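Local coordinates for protein chorismatase (Streptomyces hygroscopicus, PDB 4BPS) that hydrolyses chorismate to a dihydroxycyclohexadiene carboxylic acid and pyruvate, a step in the biosynthesis of the immunosuppressants FK506 and FK520, at residues S16-T27 against A71-Q79. Residues are numbered along the deposited sequence; the frame is centred on the assembly and turned at random.
Sequences SVTAPYCRFEKT and AFTEVWHAQ
Strand 21-25 pairs antiparallel with strand 72-77 as an edge strand of a mixed five-stranded sheet, its backbone joined in the hydrogen-bonded pairs Tyr21-His77, Arg23-Val75 and Glu25-Thr73. On the face carrying Cys22, Phe24, Glu74 and Trp76, Cys22 lies over the indole: its CB sits 3.8 Å from the centroid of the Trp76 six-membered ring, and SG, swung anti to the backbone N (chi1 -167°), also stands over that face. A flat, polarisable ring suits a small thiol here, and Trp76 NE1 is satisfied by the anti lone pair of Glu74 OE2 at 2.8 Å, while Glu74 OE1 forms a salt bridge with Lys297. Farther along, Phe72 turns its edge to the face of Phe24 in a tilted edge-to-face contact (planes at 54°), CE2 lying 3.6 Å above the ring centre. Phe24 and Phe72 pack against strand 323-327 of another sheet of this YjgF-fold enzyme, away from the ligand pocket, whereas Trp76 meets Phe100 and Trp138.

The other face is more polar. His77 CB rests over the Tyr21 ring, 3.5 Å from its centroid, and the imidazole continues near parallel but slid aside; its ND1 is hydrogen-bonded to Thr37 OG1. Its NE2 reaches Glu25 OE2 through a water. The short side chains of Thr27 and Thr73 cross at about a right angle where the strand ends, and either hydroxyl could be the donor of the 2.7 Å hydrogen bond between Thr27 OG1 and Thr73 OG1. Beyond the strands' other end, the amide of Gln79, whose side chain is extended beyond CG, spans two backbone groups: OE1 accepts a hydrogen bond from Thr18 N at 3.0 Å, and NE2 donates to Ser16 O, each donor lying above the acceptor's carbonyl plane.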
ATOM      1  N   SER A  16      21.415 -11.670  13.499  1.00 15.28           N
ATOM      2  CA  SER A  16      20.302 -12.259  12.750  1.00 15.23           C
ATOM      3  C   SER A  16      19.243 -11.171  12.472  1.00 13.67           C
ATOM      4  O   SER A  16      18.783 -10.491  13.411  1.00 14.76           O
ATOM      5  CB  SER A  16      19.665 -13.416  13.537  1.00 18.88           C
ATOM      6  OG  SER A  16      20.587 -14.464  13.822  1.00 21.67           O
ATOM      7  N   VAL A  17      18.873 -10.998  11.205  1.00 12.64           N
ATOM      8  CA  VAL A  17      17.881 -10.008  10.835  1.00 11.90           C
ATOM      9  C   VAL A  17      16.970 -10.582   9.769  1.00 11.77           C
ATOM     10  O   VAL A  17      17.424 -11.250   8.833  1.00 13.79           O
ATOM     11  CB  VAL A  17      18.550  -8.691  10.343  1.00 13.39           C
ATOM     12  CG1 VAL A  17      19.452  -8.945   9.146  1.00 15.57           C
ATOM     13  CG2 VAL A  17      17.492  -7.660  10.012  1.00 13.65           C
ATOM     14  N   THR A  18      15.678 -10.293   9.903  1.00  9.96           N
ATOM     15  CA  THR A  18      14.669 -10.693   8.918  1.00  9.53           C
ATOM     16  C   THR A  18      13.907  -9.448   8.451  1.00  8.31           C
ATOM     17  O   THR A  18      13.413  -8.660   9.255  1.00  8.54           O
ATOM     18  CB  THR A  18      13.690 -11.704   9.545  1.00 10.99           C
ATOM     19  OG1 THR A  18      14.424 -12.812  10.075  1.00 13.54           O
ATOM     20  CG2 THR A  18      12.666 -12.193   8.514  1.00 10.62           C
ATOM     21  N   ALA A  19      13.798  -9.308   7.138  1.00  8.15           N
ATOM     22  CA  ALA A  19      13.074  -8.190   6.521  1.00  7.64           C
ATOM     23  C   ALA A  19      11.564  -8.441   6.581  1.00  7.05           C
ATOM     24  O   ALA A  19      11.125  -9.574   6.747  1.00  7.46           O
ATOM     25  CB  ALA A  19      13.527  -8.022   5.088  1.00  8.05           C
ATOM     26  N   PRO A  20      10.748  -7.376   6.504  1.00  6.44           N
ATOM     27  CA  PRO A  20       9.303  -7.556   6.696  1.00  6.54           C
ATOM     28  C   PRO A  20       8.678  -8.467   5.672  1.00  6.78           C
ATOM     29  O   PRO A  20       9.120  -8.525   4.513  1.00  7.11           O
ATOM     30  CB  PRO A  20       8.744  -6.136   6.577  1.00  7.44           C
ATOM     31  CG  PRO A  20       9.930  -5.248   6.949  1.00  7.79           C
ATOM     32  CD  PRO A  20      11.118  -5.956   6.364  1.00  7.19           C
ATOM     33  N   TYR A  21       7.637  -9.171   6.094  1.00  6.52           N
ATOM     34  CA  TYR A  21       6.908 -10.056   5.204  1.00  7.08           C
ATOM     35  C   TYR A  21       5.473 -10.163   5.694  1.00  6.33           C
ATOM     36  O   TYR A  21       5.139  -9.779   6.814  1.00  6.49           O
ATOM     37  CB  TYR A  21       7.570 -11.439   5.110  1.00  7.79           C
ATOM     38  CG  TYR A  21       7.688 -12.207   6.407  1.00  8.10           C
ATOM     39  CD1 TYR A  21       8.749 -11.972   7.292  1.00  8.02           C
ATOM     40  CD2 TYR A  21       6.781 -13.184   6.736  1.00  8.52           C
ATOM     41  CE1 TYR A  21       8.894 -12.694   8.471  1.00  8.69           C
ATOM     42  CE2 TYR A  21       6.916 -13.925   7.906  1.00  8.18           C
ATOM     43  CZ  TYR A  21       7.999 -13.691   8.767  1.00  9.06           C
ATOM     44  OH  TYR A  21       8.159 -14.420   9.925  1.00 10.54           O
ATOM     45  N   CYS A  22       4.622 -10.683   4.825  1.00  6.61           N
ATOM     46  CA  CYS A  22       3.195 -10.654   5.027  1.00  7.32           C
ATOM     47  C   CYS A  22       2.575 -12.057   5.161  1.00  6.81           C
ATOM     48  O   CYS A  22       3.075 -13.042   4.565  1.00  7.35           O
ATOM     49  CB  CYS A  22       2.583  -9.925   3.794  1.00  8.80           C
ATOM     50  SG  CYS A  22       0.868  -9.436   3.937  1.00  8.92           S
ATOM     51  N   ARG A  23       1.483 -12.121   5.915  1.00  6.32           N
ATOM     52  CA  ARG A  23       0.589 -13.278   5.923  1.00  6.65           C
ATOM     53  C   ARG A  23      -0.842 -12.788   5.837  1.00  6.44           C
ATOM     54  O   ARG A  23      -1.149 -11.709   6.335  1.00  6.94           O
ATOM     55  CB  ARG A  23       0.718 -14.073   7.230  1.00  7.51           C
ATOM     56  CG  ARG A  23       2.066 -14.730   7.467  1.00  8.11           C
ATOM     57  CD  ARG A  23       2.248 -15.978   6.636  1.00  8.35           C
ATOM     58  NE  ARG A  23       3.501 -16.657   6.973  1.00  7.97           N
ATOM     59  CZ  ARG A  23       4.659 -16.498   6.338  1.00  8.28           C
ATOM     60  NH1 ARG A  23       4.763 -15.692   5.286  1.00  9.29           N
ATOM     61  NH2 ARG A  23       5.732 -17.161   6.751  1.00  8.40           N
ATOM     62  N   PHE A  24      -1.715 -13.589   5.225  1.00  6.33           N
ATOM     63  CA  PHE A  24      -3.153 -13.334   5.264  1.00  7.04           C
ATOM     64  C   PHE A  24      -3.779 -14.379   6.174  1.00  7.91           C
ATOM     65  O   PHE A  24      -3.516 -15.587   6.038  1.00 10.20           O
ATOM     66  CB  PHE A  24      -3.790 -13.449   3.891  1.00  7.03           C
ATOM     67  CG  PHE A  24      -3.394 -12.370   2.893  1.00  6.85           C
ATOM     68  CD1 PHE A  24      -2.629 -11.261   3.233  1.00  6.94           C
ATOM     69  CD2 PHE A  24      -3.834 -12.496   1.588  1.00  7.72           C
ATOM     70  CE1 PHE A  24      -2.314 -10.286   2.288  1.00  7.20           C
ATOM     71  CE2 PHE A  24      -3.537 -11.542   0.653  1.00  8.28           C
ATOM     72  CZ  PHE A  24      -2.781 -10.437   0.985  1.00  7.89           C
ATOM     73  N   GLU A  25      -4.580 -13.909   7.126  1.00  8.48           N
ATOM     74  CA  GLU A  25      -5.173 -14.792   8.118  1.00  9.45           C
ATOM     75  C   GLU A  25      -6.681 -14.574   8.169  1.00  9.28           C
ATOM     76  O   GLU A  25      -7.216 -13.535   7.800  1.00  9.31           O
ATOM     77  CB  GLU A  25      -4.572 -14.551   9.518  1.00 10.29           C
ATOM     78  CG  GLU A  25      -3.034 -14.633   9.638  1.00 11.65           C
ATOM     79  CD  GLU A  25      -2.422 -16.042   9.477  1.00 12.44           C
ATOM     80  OE1 GLU A  25      -3.194 -17.030   9.523  1.00 13.72           O
ATOM     81  OE2 GLU A  25      -1.173 -16.155   9.309  1.00 13.31           O
ATOM     82  N   LYS A  26      -7.380 -15.576   8.663  1.00 11.50           N
ATOM     83  CA  LYS A  26      -8.811 -15.456   8.883  1.00 14.40           C
ATOM     84  C   LYS A  26      -9.032 -14.587  10.109  1.00 15.23           C
ATOM     85  O   LYS A  26      -8.472 -14.860  11.174  1.00 16.92           O
ATOM     86  CB  LYS A  26      -9.420 -16.837   9.116  1.00 20.63           C
ATOM     87  CG  LYS A  26      -9.515 -17.684   7.861  1.00 29.17           C
ATOM     88  CD  LYS A  26     -10.627 -17.200   6.924  1.00 36.21           C
ATOM     89  CE  LYS A  26     -10.098 -16.330   5.776  1.00 40.73           C
ATOM     90  NZ  LYS A  26     -11.152 -16.052   4.762  1.00 43.01           N
ATOM     91  N   THR A  27      -9.842 -13.547   9.967  1.00 16.48           N
ATOM     92  CA  THR A  27     -10.100 -12.668  11.103  1.00 19.03           C
ATOM     93  C   THR A  27     -10.889 -13.459  12.143  1.00 24.07           C
ATOM     94  O   THR A  27     -11.792 -14.211  11.800  1.00 23.03           O
ATOM     95  CB  THR A  27     -10.856 -11.398  10.676  1.00 18.07           C
ATOM     96  OG1 THR A  27     -10.103 -10.715   9.664  1.00 17.69           O
ATOM     97  CG2 THR A  27     -11.076 -10.446  11.862  1.00 18.38           C
ATOM     98  N   ALA A  71     -13.896 -10.510   4.395  1.00  8.05           N
ATOM     99  CA  ALA A  71     -13.033  -9.935   5.412  1.00  7.75           C
ATOM    100  C   ALA A  71     -11.852 -10.849   5.659  1.00  7.69           C
ATOM    101  O   ALA A  71     -11.990 -12.071   5.585  1.00  8.00           O
ATOM    102  CB  ALA A  71     -13.812  -9.713   6.707  1.00  8.60           C
ATOM    103  N   PHE A  72     -10.691 -10.270   5.963  1.00  7.09           N
ATOM    104  CA  PHE A  72      -9.518 -11.058   6.336  1.00  7.00           C
ATOM    105  C   PHE A  72      -8.551 -10.123   7.033  1.00  6.46           C
ATOM    106  O   PHE A  72      -8.721  -8.892   6.996  1.00  7.09           O
ATOM    107  CB  PHE A  72      -8.846 -11.721   5.103  1.00  7.01           C
ATOM    108  CG  PHE A  72      -8.054 -10.761   4.266  1.00  6.85           C
ATOM    109  CD1 PHE A  72      -8.687  -9.901   3.364  1.00  7.51           C
ATOM    110  CD2 PHE A  72      -6.676 -10.699   4.377  1.00  6.83           C
ATOM    111  CE1 PHE A  72      -7.935  -9.009   2.607  1.00  7.90           C
ATOM    112  CE2 PHE A  72      -5.926  -9.817   3.635  1.00  7.76           C
ATOM    113  CZ  PHE A  72      -6.560  -8.966   2.740  1.00  7.73           C
ATOM    114  N   THR A  73      -7.532 -10.688   7.684  1.00  6.40           N
ATOM    115  CA  THR A  73      -6.507  -9.891   8.346  1.00  6.55           C
ATOM    116  C   THR A  73      -5.190  -9.976   7.589  1.00  5.66           C
ATOM    117  O   THR A  73      -4.681 -11.066   7.261  1.00  6.57           O
ATOM    118  CB  THR A  73      -6.294 -10.355   9.793  1.00  8.77           C
ATOM    119  OG1 THR A  73      -7.551 -10.298  10.460  1.00 11.32           O
ATOM    120  CG2 THR A  73      -5.321  -9.459  10.555  1.00  9.38           C
ATOM    121  N   GLU A  74      -4.660  -8.802   7.283  1.00  5.30           N
ATOM    122  CA  GLU A  74      -3.340  -8.652   6.681  1.00  5.49           C
ATOM    123  C   GLU A  74      -2.348  -8.464   7.828  1.00  5.40           C
ATOM    124  O   GLU A  74      -2.420  -7.472   8.552  1.00  5.86           O
ATOM    125  CB  GLU A  74      -3.367  -7.422   5.773  1.00  5.77           C
ATOM    126  CG  GLU A  74      -2.032  -6.945   5.241  1.00  6.32           C
ATOM    127  CD  GLU A  74      -2.161  -5.645   4.473  1.00  6.06           C
ATOM    128  OE1 GLU A  74      -3.224  -5.408   3.840  1.00  6.36           O
ATOM    129  OE2 GLU A  74      -1.199  -4.834   4.493  1.00  7.16           O
ATOM    130  N   VAL A  75      -1.432  -9.421   8.008  1.00  5.55           N
ATOM    131  CA  VAL A  75      -0.515  -9.419   9.140  1.00  6.48           C
ATOM    132  C   VAL A  75       0.910  -9.204   8.634  1.00  6.53           C
ATOM    133  O   VAL A  75       1.389  -9.961   7.790  1.00  7.14           O
ATOM    134  CB  VAL A  75      -0.578 -10.743   9.936  1.00  7.23           C
ATOM    135  CG1 VAL A  75       0.251 -10.621  11.204  1.00  7.54           C
ATOM    136  CG2 VAL A  75      -2.038 -11.138  10.268  1.00  8.23           C
ATOM    137  N   TRP A  76       1.571  -8.180   9.165  1.00  6.42           N
ATOM    138  CA  TRP A  76       2.973  -7.917   8.860  1.00  6.47           C
ATOM    139  C   TRP A  76       3.848  -8.511   9.955  1.00  6.58           C
ATOM    140  O   TRP A  76       3.523  -8.451  11.152  1.00  7.63           O
ATOM    141  CB  TRP A  76       3.201  -6.417   8.650  1.00  6.83           C
ATOM    142  CG  TRP A  76       2.666  -6.053   7.315  1.00  6.77           C
ATOM    143  CD1 TRP A  76       1.420  -5.584   7.028  1.00  7.06           C
ATOM    144  CD2 TRP A  76       3.323  -6.278   6.070  1.00  6.90           C
ATOM    145  NE1 TRP A  76       1.269  -5.475   5.652  1.00  7.35           N
ATOM    146  CE2 TRP A  76       2.430  -5.904   5.049  1.00  7.19           C
ATOM    147  CE3 TRP A  76       4.587  -6.758   5.719  1.00  7.85           C
ATOM    148  CZ2 TRP A  76       2.772  -5.984   3.696  1.00  7.78           C
ATOM    149  CZ3 TRP A  76       4.925  -6.829   4.378  1.00  8.26           C
ATOM    150  CH2 TRP A  76       4.025  -6.446   3.385  1.00  8.28           C
ATOM    151  N   HIS A  77       4.957  -9.080   9.511  1.00  6.37           N
ATOM    152  CA  HIS A  77       5.914  -9.801  10.341  1.00  6.17           C
ATOM    153  C   HIS A  77       7.326  -9.310  10.048  1.00  6.49           C
ATOM    154  O   HIS A  77       7.605  -8.809   8.948  1.00  7.14           O
ATOM    155  CB  HIS A  77       5.910 -11.283   9.955  1.00  7.34           C
ATOM    156  CG  HIS A  77       4.647 -12.012  10.278  1.00  7.13           C
ATOM    157  ND1 HIS A  77       4.567 -12.898  11.327  1.00  8.06           N
ATOM    158  CD2 HIS A  77       3.431 -12.033   9.671  1.00  7.44           C
ATOM    159  CE1 HIS A  77       3.350 -13.429  11.358  1.00  8.04           C
ATOM    160  NE2 HIS A  77       2.642 -12.905  10.376  1.00  7.58           N
ATOM    161  N   ALA A  78       8.234  -9.530  10.992  1.00  6.42           N
ATOM    162  CA  ALA A  78       9.659  -9.452  10.660  1.00  7.14           C
ATOM    163  C   ALA A  78      10.414 -10.392  11.585  1.00  7.68           C
ATOM    164  O   ALA A  78      10.753 -11.497  11.186  1.00  9.26           O
ATOM    165  CB  ALA A  78      10.170  -8.002  10.757  1.00  7.77           C
ATOM    166  N   GLN A  79      10.678  -9.940  12.797  1.00  7.76           N
ATOM    167  CA  GLN A  79      11.146 -10.807  13.867  1.00  7.96           C
ATOM    168  C   GLN A  79      10.594 -10.207  15.148  1.00  7.31           C
ATOM    169  O   GLN A  79       9.857  -9.219  15.095  1.00  7.49           O
ATOM    170  CB  GLN A  79      12.666 -10.940  13.872  1.00  9.61           C
ATOM    171  CG  GLN A  79      13.437  -9.692  14.160  1.00 10.07           C
ATOM    172  CD  GLN A  79      14.907  -9.823  13.722  1.00 10.48           C
ATOM    173  OE1 GLN A  79      15.297  -9.263  12.688  1.00 11.27           O
ATOM    174  NE2 GLN A  79      15.724 -10.508  14.517  1.00 11.38           N
TER
HETATM  175  O   HOH W   1      13.789  -7.190  11.646  1.00  8.16           O
HETATM  176  O   HOH W   2       0.249 -14.152  10.576  1.00 11.32           O
HETATM  177  O   HOH W   3     -11.979 -13.707   3.339  1.00 19.47           O
HETATM  178  O   HOH W   4     -11.222  -8.419   9.035  1.00 11.87           O
HETATM  179  O   HOH W   5     -11.465 -13.948   7.486  1.00 22.48           O